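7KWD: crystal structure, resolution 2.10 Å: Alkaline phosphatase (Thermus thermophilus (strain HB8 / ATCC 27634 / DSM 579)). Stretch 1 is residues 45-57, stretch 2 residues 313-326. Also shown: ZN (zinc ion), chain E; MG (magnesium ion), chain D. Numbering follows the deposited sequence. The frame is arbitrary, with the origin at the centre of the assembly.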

ATOM      1  N   VAL A  45       2.933 -15.601  -8.951  1.00 21.41           N
ATOM      2  CA  VAL A  45       3.561 -14.331  -8.580  1.00 18.14           C
ATOM      3  C   VAL A  45       2.886 -13.201  -9.346  1.00 21.85           C
ATOM      4  O   VAL A  45       2.831 -13.226 -10.577  1.00 21.88           O
ATOM      5  CB  VAL A  45       5.063 -14.340  -8.874  1.00 23.42           C
ATOM      6  CG1 VAL A  45       5.670 -12.980  -8.500  1.00 20.57           C
ATOM      7  CG2 VAL A  45       5.731 -15.487  -8.153  1.00 25.78           C
ATOM      8  N   TYR A  46       2.385 -12.209  -8.604  1.00 19.67           N
ATOM      9  CA  TYR A  46       1.957 -10.927  -9.148  1.00 17.41           C
ATOM     10  C   TYR A  46       3.149  -9.974  -9.028  1.00 22.95           C
ATOM     11  O   TYR A  46       3.408  -9.411  -7.972  1.00 22.70           O
ATOM     12  CB  TYR A  46       0.756 -10.404  -8.368  1.00 21.05           C
ATOM     13  CG  TYR A  46      -0.615 -10.978  -8.690  1.00 23.50           C
ATOM     14  CD1 TYR A  46      -0.891 -12.333  -8.543  1.00 21.54           C
ATOM     15  CD2 TYR A  46      -1.669 -10.139  -9.042  1.00 18.54           C
ATOM     16  CE1 TYR A  46      -2.155 -12.828  -8.783  1.00 25.32           C
ATOM     17  CE2 TYR A  46      -2.945 -10.626  -9.271  1.00 23.32           C
ATOM     18  CZ  TYR A  46      -3.180 -11.966  -9.145  1.00 28.41           C
ATOM     19  OH  TYR A  46      -4.437 -12.463  -9.397  1.00 25.88           O
ATOM     20  N   ASP A  47       3.900  -9.790 -10.111  1.00 24.56           N
ATOM     21  CA  ASP A  47       5.114  -8.998 -10.041  1.00 21.47           C
ATOM     22  C   ASP A  47       4.779  -7.511  -9.957  1.00 22.82           C
ATOM     23  O   ASP A  47       4.047  -6.993 -10.793  1.00 21.51           O
ATOM     24  CB  ASP A  47       6.001  -9.271 -11.253  1.00 21.53           C
ATOM     25  CG  ASP A  47       7.420  -8.900 -10.992  1.00 25.39           C
ATOM     26  OD1 ASP A  47       7.617  -7.721 -10.630  1.00 21.85           O
ATOM     27  OD2 ASP A  47       8.318  -9.784 -11.101  1.00 24.97           O
ATOM     28  N   GLY A  48       5.319  -6.833  -8.956  1.00 20.40           N
ATOM     29  CA  GLY A  48       5.133  -5.394  -8.816  1.00 24.33           C
ATOM     30  C   GLY A  48       3.772  -4.941  -8.328  1.00 22.63           C
ATOM     31  O   GLY A  48       3.462  -3.738  -8.373  1.00 22.36           O
ATOM     32  N   PHE A  49       2.982  -5.861  -7.771  1.00 22.07           N
ATOM     33  CA  PHE A  49       1.579  -5.632  -7.457  1.00 21.76           C
ATOM     34  C   PHE A  49       1.428  -5.005  -6.082  1.00 23.61           C
ATOM     35  O   PHE A  49       1.795  -5.601  -5.069  1.00 23.79           O
ATOM     36  CB  PHE A  49       0.839  -6.967  -7.536  1.00 22.87           C
ATOM     37  CG  PHE A  49      -0.636  -6.916  -7.251  1.00 22.29           C
ATOM     38  CD1 PHE A  49      -1.513  -6.305  -8.131  1.00 24.74           C
ATOM     39  CD2 PHE A  49      -1.162  -7.562  -6.109  1.00 22.63           C
ATOM     40  CE1 PHE A  49      -2.884  -6.308  -7.898  1.00 23.34           C
ATOM     41  CE2 PHE A  49      -2.524  -7.558  -5.867  1.00 25.24           C
ATOM     42  CZ  PHE A  49      -3.390  -6.952  -6.768  1.00 26.14           C
ATOM     43  N   SER A  50       0.868  -3.806  -6.057  1.00 19.94           N
ATOM     44  CA  SER A  50       0.686  -3.062  -4.814  1.00 21.40           C
ATOM     45  C   SER A  50      -0.762  -3.111  -4.373  1.00 22.01           C
ATOM     46  O   SER A  50      -1.645  -3.560  -5.115  1.00 23.17           O
ATOM     47  CB  SER A  50       1.122  -1.607  -5.012  1.00 22.29           C
ATOM     48  OG  SER A  50       0.147  -0.919  -5.731  1.00 22.40           O
ATOM     49  N   TRP A  51      -1.005  -2.627  -3.146  1.00 21.55           N
ATOM     50  CA  TRP A  51      -2.370  -2.528  -2.643  1.00 21.42           C
ATOM     51  C   TRP A  51      -3.129  -1.404  -3.322  1.00 21.62           C
ATOM     52  O   TRP A  51      -4.371  -1.427  -3.349  1.00 22.65           O
ATOM     53  CB  TRP A  51      -2.361  -2.352  -1.112  1.00 21.46           C
ATOM     54  CG  TRP A  51      -1.888  -3.625  -0.398  1.00 21.84           C
ATOM     55  CD1 TRP A  51      -0.755  -3.786   0.365  1.00 24.83           C
ATOM     56  CD2 TRP A  51      -2.549  -4.901  -0.405  1.00 17.32           C
ATOM     57  NE1 TRP A  51      -0.673  -5.092   0.813  1.00 23.43           N
ATOM     58  CE2 TRP A  51      -1.768  -5.785   0.357  1.00 22.24           C
ATOM     59  CE3 TRP A  51      -3.737  -5.374  -0.980  1.00 24.94           C
ATOM     60  CZ2 TRP A  51      -2.141  -7.115   0.560  1.00 24.82           C
ATOM     61  CZ3 TRP A  51      -4.107  -6.694  -0.767  1.00 23.81           C
ATOM     62  CH2 TRP A  51      -3.307  -7.544  -0.001  1.00 26.85           C
ATOM     63  N   GLU A  52      -2.439  -0.430  -3.910  1.00 22.33           N
ATOM     64  CA  GLU A  52      -3.173   0.540  -4.711  1.00 20.74           C
ATOM     65  C   GLU A  52      -3.693  -0.117  -5.979  1.00 22.74           C
ATOM     66  O   GLU A  52      -4.847   0.096  -6.349  1.00 24.52           O
ATOM     67  CB  GLU A  52      -2.317   1.756  -5.050  1.00 22.38           C
ATOM     68  CG  GLU A  52      -1.767   2.508  -3.847  1.00 24.89           C
ATOM     69  CD  GLU A  52      -2.836   3.163  -2.961  1.00 24.50           C
ATOM     70  OE1 GLU A  52      -2.490   3.518  -1.820  1.00 21.12           O
ATOM     71  OE2 GLU A  52      -4.006   3.312  -3.392  1.00 27.61           O
ATOM     72  N   ASP A  53      -2.870  -0.948  -6.644  1.00 22.99           N
ATOM     73  CA  ASP A  53      -3.369  -1.659  -7.811  1.00 20.83           C
ATOM     74  C   ASP A  53      -4.589  -2.485  -7.449  1.00 25.11           C
ATOM     75  O   ASP A  53      -5.538  -2.608  -8.239  1.00 20.68           O
ATOM     76  CB  ASP A  53      -2.334  -2.631  -8.420  1.00 19.09           C
ATOM     77  CG  ASP A  53      -0.976  -1.977  -8.713  1.00 30.24           C
ATOM     78  OD1 ASP A  53      -0.945  -0.775  -9.036  1.00 27.44           O
ATOM     79  OD2 ASP A  53       0.057  -2.689  -8.652  1.00 21.35           O
ATOM     80  N   TYR A  54      -4.513  -3.163  -6.302  1.00 23.27           N
ATOM     81  CA  TYR A  54      -5.601  -4.027  -5.902  1.00 17.76           C
ATOM     82  C   TYR A  54      -6.901  -3.233  -5.815  1.00 18.39           C
ATOM     83  O   TYR A  54      -7.932  -3.658  -6.331  1.00 22.23           O
ATOM     84  CB  TYR A  54      -5.305  -4.702  -4.563  1.00 23.29           C
ATOM     85  CG  TYR A  54      -6.530  -5.453  -4.111  1.00 19.48           C
ATOM     86  CD1 TYR A  54      -6.842  -6.706  -4.646  1.00 23.52           C
ATOM     87  CD2 TYR A  54      -7.411  -4.878  -3.213  1.00 21.08           C
ATOM     88  CE1 TYR A  54      -8.007  -7.388  -4.259  1.00 21.52           C
ATOM     89  CE2 TYR A  54      -8.550  -5.534  -2.820  1.00 22.69           C
ATOM     90  CZ  TYR A  54      -8.866  -6.773  -3.353  1.00 20.97           C
ATOM     91  OH  TYR A  54     -10.010  -7.374  -2.947  1.00 22.32           O
ATOM     92  N   ALA A  55      -6.856  -2.085  -5.145  1.00 20.57           N
ATOM     93  CA  ALA A  55      -8.057  -1.290  -4.928  1.00 18.25           C
ATOM     94  C   ALA A  55      -8.681  -0.849  -6.245  1.00 25.70           C
ATOM     95  O   ALA A  55      -9.912  -0.846  -6.384  1.00 21.78           O
ATOM     96  CB  ALA A  55      -7.712  -0.068  -4.077  1.00 22.91           C
ATOM     97  N   ILE A  56      -7.841  -0.452  -7.217  1.00 21.11           N
ATOM     98  CA  ILE A  56      -8.350  -0.025  -8.528  1.00 21.36           C
ATOM     99  C   ILE A  56      -9.032  -1.178  -9.256  1.00 21.86           C
ATOM    100  O   ILE A  56     -10.112  -1.009  -9.817  1.00 25.50           O
ATOM    101  CB  ILE A  56      -7.214   0.576  -9.386  1.00 20.40           C
ATOM    102  CG1 ILE A  56      -6.784   1.938  -8.842  1.00 24.22           C
ATOM    103  CG2 ILE A  56      -7.671   0.751 -10.832  1.00 24.10           C
ATOM    104  CD1 ILE A  56      -5.363   2.361  -9.318  1.00 24.07           C
ATOM    105  N   ALA A  57      -8.390  -2.349  -9.308  1.00 26.62           N
ATOM    106  CA  ALA A  57      -9.000  -3.476 -10.004  1.00 22.22           C
ATOM    107  C   ALA A  57     -10.260  -3.969  -9.292  1.00 27.40           C
ATOM    108  O   ALA A  57     -11.238  -4.381  -9.936  1.00 22.26           O
ATOM    109  CB  ALA A  57      -8.005  -4.621 -10.115  1.00 19.68           C
ATOM    110  N   ILE A 313      -0.063 -20.960  -3.853  1.00 21.44           N
ATOM    111  CA  ILE A 313       0.448 -19.756  -3.204  1.00 19.91           C
ATOM    112  C   ILE A 313       0.310 -18.609  -4.191  1.00 20.17           C
ATOM    113  O   ILE A 313       0.837 -18.699  -5.303  1.00 22.80           O
ATOM    114  CB  ILE A 313       1.922 -19.916  -2.775  1.00 17.88           C
ATOM    115  CG1 ILE A 313       2.071 -21.050  -1.774  1.00 21.48           C
ATOM    116  CG2 ILE A 313       2.449 -18.573  -2.224  1.00 18.39           C
ATOM    117  CD1 ILE A 313       3.494 -21.210  -1.216  1.00 23.50           C
ATOM    118  N   VAL A 314      -0.352 -17.528  -3.778  1.00 20.87           N
ATOM    119  CA  VAL A 314      -0.475 -16.307  -4.576  1.00 18.24           C
ATOM    120  C   VAL A 314       0.247 -15.196  -3.824  1.00 22.21           C
ATOM    121  O   VAL A 314      -0.078 -14.904  -2.666  1.00 22.67           O
ATOM    122  CB  VAL A 314      -1.940 -15.940  -4.842  1.00 23.16           C
ATOM    123  CG1 VAL A 314      -2.044 -14.778  -5.811  1.00 23.88           C
ATOM    124  CG2 VAL A 314      -2.657 -17.136  -5.398  1.00 20.19           C
ATOM    125  N   VAL A 315       1.229 -14.579  -4.472  1.00 21.68           N
ATOM    126  CA  VAL A 315       2.117 -13.666  -3.774  1.00 19.49           C
ATOM    127  C   VAL A 315       2.567 -12.570  -4.724  1.00 20.89           C
ATOM    128  O   VAL A 315       2.822 -12.813  -5.915  1.00 22.04           O
ATOM    129  CB  VAL A 315       3.336 -14.415  -3.200  1.00 19.80           C
ATOM    130  CG1 VAL A 315       4.214 -14.921  -4.322  1.00 22.23           C
ATOM    131  CG2 VAL A 315       4.112 -13.525  -2.214  1.00 20.69           C
ATOM    132  N   SER A 316       2.683 -11.365  -4.189  1.00 18.85           N
ATOM    133  CA  SER A 316       3.379 -10.297  -4.891  1.00 18.90           C
ATOM    134  C   SER A 316       4.839 -10.292  -4.458  1.00 21.66           C
ATOM    135  O   SER A 316       5.141 -10.527  -3.278  1.00 19.82           O
ATOM    136  CB  SER A 316       2.743  -8.940  -4.586  1.00 20.00           C
ATOM    137  OG  SER A 316       3.581  -7.911  -5.103  1.00 26.97           O
ATOM    138  N   ASP A 317       5.759 -10.012  -5.403  1.00 23.22           N
ATOM    139  CA  ASP A 317       7.174  -9.987  -5.017  1.00 20.36           C
ATOM    140  C   ASP A 317       7.646  -8.645  -4.474  1.00 22.20           C
ATOM    141  O   ASP A 317       8.669  -8.600  -3.790  1.00 19.77           O
ATOM    142  CB  ASP A 317       8.074 -10.429  -6.182  1.00 22.43           C
ATOM    143  CG  ASP A 317       8.099  -9.468  -7.320  1.00 22.13           C
ATOM    144  OD1 ASP A 317       7.153  -8.671  -7.521  1.00 20.07           O
ATOM    145  OD2 ASP A 317       9.100  -9.528  -8.065  1.00 27.02           O
ATOM    146  N   HIS A 318       6.926  -7.566  -4.763  1.00 23.78           N
ATOM    147  CA  HIS A 318       7.146  -6.238  -4.199  1.00 23.60           C
ATOM    148  C   HIS A 318       6.124  -5.316  -4.863  1.00 23.49           C
ATOM    149  O   HIS A 318       5.547  -5.649  -5.908  1.00 21.47           O
ATOM    150  CB  HIS A 318       8.548  -5.684  -4.476  1.00 17.51           C
ATOM    151  CG  HIS A 318       8.877  -5.735  -5.922  1.00 27.90           C
ATOM    152  ND1 HIS A 318       8.403  -4.802  -6.821  1.00 21.41           N
ATOM    153  CD2 HIS A 318       9.519  -6.667  -6.647  1.00 29.13           C
ATOM    154  CE1 HIS A 318       8.778  -5.138  -8.034  1.00 23.41           C
ATOM    155  NE2 HIS A 318       9.470  -6.254  -7.948  1.00 26.76           N
ATOM    156  N   ALA A 319       5.955  -4.144  -4.275  1.00 24.94           N
ATOM    157  CA  ALA A 319       5.140  -3.105  -4.856  1.00 20.19           C
ATOM    158  C   ALA A 319       5.965  -2.267  -5.830  1.00 24.36           C
ATOM    159  O   ALA A 319       7.187  -2.146  -5.699  1.00 22.42           O
ATOM    160  CB  ALA A 319       4.562  -2.205  -3.762  1.00 24.90           C
ATOM    161  N   THR A 320       5.270  -1.671  -6.805  1.00 20.85           N
ATOM    162  CA  THR A 320       5.912  -0.799  -7.782  1.00 23.90           C
ATOM    163  C   THR A 320       5.013   0.384  -8.093  1.00 25.71           C
ATOM    164  O   THR A 320       3.808   0.221  -8.333  1.00 23.43           O
ATOM    165  CB  THR A 320       6.256  -1.561  -9.061  1.00 24.65           C
ATOM    166  OG1 THR A 320       7.168  -2.580  -8.715  1.00 22.04           O
ATOM    167  CG2 THR A 320       6.905  -0.620 -10.116  1.00 25.26           C
ATOM    168  N   GLY A 321       5.623   1.564  -8.116  1.00 22.65           N
ATOM    169  CA  GLY A 321       4.929   2.797  -8.382  1.00 27.72           C
ATOM    170  C   GLY A 321       4.958   3.710  -7.177  1.00 24.83           C
ATOM    171  O   GLY A 321       5.980   4.343  -6.917  1.00 23.95           O
ATOM    172  N   VAL A 322       3.870   3.785  -6.402  1.00 24.88           N
ATOM    173  CA  VAL A 322       2.672   3.005  -6.593  1.00 21.68           C
ATOM    174  C   VAL A 322       1.600   3.914  -7.153  1.00 27.38           C
ATOM    175  O   VAL A 322       1.624   5.135  -6.904  1.00 25.92           O
ATOM    176  CB  VAL A 322       2.209   2.351  -5.265  1.00 21.49           C
ATOM    177  CG1 VAL A 322       3.233   1.309  -4.799  1.00 26.44           C
ATOM    178  CG2 VAL A 322       1.945   3.373  -4.192  1.00 23.47           C
ATOM    179  N   GLY A 323       0.666   3.303  -7.880  1.00 25.46           N
ATOM    180  CA  GLY A 323      -0.352   4.010  -8.622  1.00 27.83           C
ATOM    181  C   GLY A 323      -1.696   4.055  -7.915  1.00 27.58           C
ATOM    182  O   GLY A 323      -2.550   3.178  -8.095  1.00 27.37           O
ATOM    183  N   GLY A 324      -1.910   5.113  -7.142  1.00 21.41           N
ATOM    184  CA  GLY A 324      -3.068   5.201  -6.267  1.00 29.33           C
ATOM    185  C   GLY A 324      -4.183   6.052  -6.848  1.00 28.51           C
ATOM    186  O   GLY A 324      -3.952   7.173  -7.331  1.00 25.26           O
ATOM    187  N   LEU A 325      -5.390   5.495  -6.807  1.00 25.49           N
ATOM    188  CA  LEU A 325      -6.597   6.282  -7.015  1.00 27.00           C
ATOM    189  C   LEU A 325      -6.763   7.206  -5.825  1.00 27.79           C
ATOM    190  O   LEU A 325      -6.849   6.736  -4.688  1.00 24.42           O
ATOM    191  CB  LEU A 325      -7.809   5.375  -7.164  1.00 24.75           C
ATOM    192  CG  LEU A 325      -9.096   6.131  -7.511  1.00 29.73           C
ATOM    193  CD1 LEU A 325      -9.196   6.549  -9.014  1.00 27.46           C
ATOM    194  CD2 LEU A 325     -10.282   5.235  -7.126  1.00 27.62           C
ATOM    195  N   TYR A 326      -6.787   8.516  -6.071  1.00 24.06           N
ATOM    196  CA  TYR A 326      -6.676   9.496  -5.005  1.00 22.78           C
ATOM    197  C   TYR A 326      -7.912  10.384  -4.946  1.00 27.12           C
ATOM    198  O   TYR A 326      -8.704  10.451  -5.883  1.00 25.13           O
ATOM    199  CB  TYR A 326      -5.406  10.361  -5.161  1.00 30.41           C
ATOM    200  CG  TYR A 326      -5.358  11.190  -6.432  1.00 23.47           C
ATOM    201  CD1 TYR A 326      -6.099  12.362  -6.547  1.00 25.97           C
ATOM    202  CD2 TYR A 326      -4.534  10.818  -7.500  1.00 22.96           C
ATOM    203  CE1 TYR A 326      -6.050  13.124  -7.730  1.00 23.94           C
ATOM    204  CE2 TYR A 326      -4.481  11.567  -8.654  1.00 29.95           C
ATOM    205  CZ  TYR A 326      -5.249  12.721  -8.768  1.00 30.17           C
ATOM    206  OH  TYR A 326      -5.176  13.446  -9.941  1.00 26.48           O
TER
HETATM  207 ZN    ZN E 603       9.477  -7.909  -9.469  1.00 37.00          ZN
HETATM  208 MG    MG D 602       9.223 -10.717 -12.815  1.00 33.75          MG
HETATM  209  O   HOH W   1       1.133   0.532  -7.883  1.00 23.41           O
HETATM  210  O   HOH W   2      -5.551   2.953  -5.443  1.00 18.24           O
HETATM  211  O   HOH W   3      -2.424   1.292 -10.195  1.00 25.38           O
HETATM  212  O   HOH W   4      10.131 -11.977 -14.262  1.00 29.14           O
HETATM  213  O   HOH W   5      10.937  -9.780 -12.797  1.00 33.87           O
HETATM  214  O   HOH W   6       8.398  -8.924 -14.047  1.00 25.03           O

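Two parallel strands open the contact. V45 pairs with V315 at a CA–CA distance of 5.1 Å, and the bridge rests on Y46 N donating to V315 O (2.8 Å, N-H...O angle 157°), with V45 CA also 3.2 Å from V315 O in a CA-H...O contact. A type II turn runs from Y46 to F49. G48, with phi 75°, lies in the range that favours glycine, and its CA comes within 2.9 Å of H318 O; an ideal CB would stand only 3.1 Å from T320 OG1. Helix 51-57 then runs at 43° to strand 323-325, the axes approaching to 6.9 Å.

At the turn, carboxylates and imidazole converge on metal. Zinc is bound by D47 OD1, D317 OD2 and H318 NE2, each at 2.2 Å, while D47 OD2 reaches magnesium at 2.1 Å. D47 OD2 and D317 OD2 lie 3.1 Å apart, not hydrogen-bonded, each bound to a metal ion whose positive charge offsets the repulsion between them. The second oxygen of D317 is used differently: G48 N donates to D317 OD1 (3.0 Å, 159°). Close by, S316 OG donates to F49 O at 2.9 Å, a bond its t rotamer permits.

S50 caps the helix: its OG accepts from D53 N (3.2 Å, 168°) and, weakly, from E52 N (3.2 Å), while S50 N donates to D53 OD2 (2.9 Å). Water 1 extends this cap across the contact, donating to D53 OD1 and T320 O (both 2.7 Å) and accepting from G323 N (2.8 Å). An ideal CB on G324 would lie 3.2 Å from E52 OE2, so glycine leaves room for that carboxylate. Apolar packing completes the buried surface of 792 Å²: Y46 CE1 meets V314 CG1 at 3.6 Å, and I56 CG1 meets L325 CB at 4.0 Å.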